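Local coordinates for protein tropomodulin (Caenorhabditis elegans, PDB 1PGV) that probably caps the pointed ends of actin filaments, blocking both their elongation and their depolymerization and so maintaining filament length, at residues D28-S31 against C32-R35. Sequence-based numbering, arbitrary orientation.
Sequences DVES and CINR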
# COMPACT_ATOMS: atom_id res chain seq x y z
N ASP A 28 -14.67 0.95 -13.98
CA ASP A 28 -15.88 1.69 -13.63
C ASP A 28 -15.80 2.13 -12.17
O ASP A 28 -16.30 1.45 -11.27
CB ASP A 28 -17.10 0.78 -13.82
CG ASP A 28 -18.41 1.54 -13.72
OD1 ASP A 28 -18.51 2.46 -12.88
OD2 ASP A 28 -19.34 1.20 -14.48
N VAL A 29 -15.17 3.29 -11.93
CA VAL A 29 -15.02 3.81 -10.58
C VAL A 29 -16.33 3.82 -9.80
O VAL A 29 -16.39 3.39 -8.65
CB VAL A 29 -14.45 5.25 -10.59
CG1 VAL A 29 -14.34 5.78 -9.17
CG2 VAL A 29 -13.10 5.27 -11.28
N GLU A 30 -17.39 4.31 -10.44
CA GLU A 30 -18.69 4.38 -9.81
C GLU A 30 -19.19 3.01 -9.36
O GLU A 30 -19.67 2.85 -8.24
CB GLU A 30 -19.70 5.01 -10.78
CG GLU A 30 -20.80 5.80 -10.10
CD GLU A 30 -20.25 6.89 -9.18
OE1 GLU A 30 -19.31 7.60 -9.60
OE2 GLU A 30 -20.76 7.03 -8.05
N SER A 31 -19.07 2.02 -10.24
CA SER A 31 -19.50 0.67 -9.91
C SER A 31 -18.67 0.09 -8.77
O SER A 31 -19.20 -0.53 -7.85
CB SER A 31 -19.40 -0.24 -11.14
OG SER A 31 -19.82 -1.56 -10.83
N CYS A 32 -17.36 0.32 -8.83
CA CYS A 32 -16.46 -0.17 -7.79
C CYS A 32 -16.85 0.40 -6.43
O CYS A 32 -16.88 -0.31 -5.43
CB CYS A 32 -15.01 0.20 -8.11
SG CYS A 32 -14.27 -0.75 -9.46
N ILE A 33 -17.16 1.70 -6.40
CA ILE A 33 -17.56 2.35 -5.17
C ILE A 33 -18.78 1.65 -4.58
O ILE A 33 -18.78 1.25 -3.41
CB ILE A 33 -17.91 3.84 -5.40
CG1 ILE A 33 -16.63 4.62 -5.69
CG2 ILE A 33 -18.64 4.41 -4.19
CD1 ILE A 33 -16.86 6.08 -6.04
N ASN A 34 -19.82 1.48 -5.39
CA ASN A 34 -21.04 0.83 -4.92
C ASN A 34 -20.79 -0.61 -4.47
O ASN A 34 -21.29 -1.02 -3.43
CB ASN A 34 -22.11 0.84 -6.01
CG ASN A 34 -22.67 2.23 -6.26
OD1 ASN A 34 -23.06 2.93 -5.33
ND2 ASN A 34 -22.73 2.63 -7.53
N ARG A 35 -20.02 -1.36 -5.25
CA ARG A 35 -19.74 -2.75 -4.90
C ARG A 35 -18.90 -2.90 -3.64
O ARG A 35 -19.19 -3.75 -2.80
CB ARG A 35 -19.05 -3.45 -6.08
CG ARG A 35 -19.95 -3.60 -7.30
CD ARG A 35 -19.23 -4.30 -8.44
NE ARG A 35 -18.89 -5.68 -8.11
CZ ARG A 35 -18.08 -6.44 -8.83
NH1 ARG A 35 -17.51 -5.94 -9.93
NH2 ARG A 35 -17.82 -7.69 -8.46
O HOH W 1 -17.60 -3.21 -11.02
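D28 meets C32 at the first turn of helix 29-37: C32 N donates to D28 O over 2.9 Å. D28 is also the N-cap. Its carboxylate folds back over the helix start, and OD1 accepts S31 N at 2.7 Å, the N-H arriving from above the carboxylate plane. The negative charge thus sits at the N-terminal end of the helix, where the helix dipole would probably favour it. One residue on, V29 O takes I33 N at 2.9 Å, while the two side chains lie at a slant to each other on the buried flank. CG1 of V29, anti to its own N (chi1 178°), meets CD1 of I33 at 4.0 Å, and CG1 of I33 runs close past the V29 carbonyl oxygen. E30 O receives N34 N through the longest of the four backbone bonds, 3.2 Å. The amide of N34 folds back toward the same oxygen, but ND2 approaches it at an angle too poor for a hydrogen bond. The carboxylate of E30 reaches across to helix 56-66, where OE2 forms a salt bridge with R58. S31 closes the set, its O accepting R35 N at 2.8 Å. Its OG shares a water with R35: the water lies 2.8 Å from S31 OG and accepts from R35 NH1, lying in the guanidinium plane at its edge. A bend at chi3 (65°) turns the guanidinium away from the serine; CD stays nearest, 3.7 Å from S31 OG, and the water bridges the rest. The NE edge of R35 pairs with D40, just beyond the helix. Helix 29-37 precedes strand 45-47, an outermost strand of the parallel sheet, at the N-terminal end of this leucine-rich-repeat-like C-terminal domain; I33 and C32 pack on helix 56-66, V29 against M51 and V54.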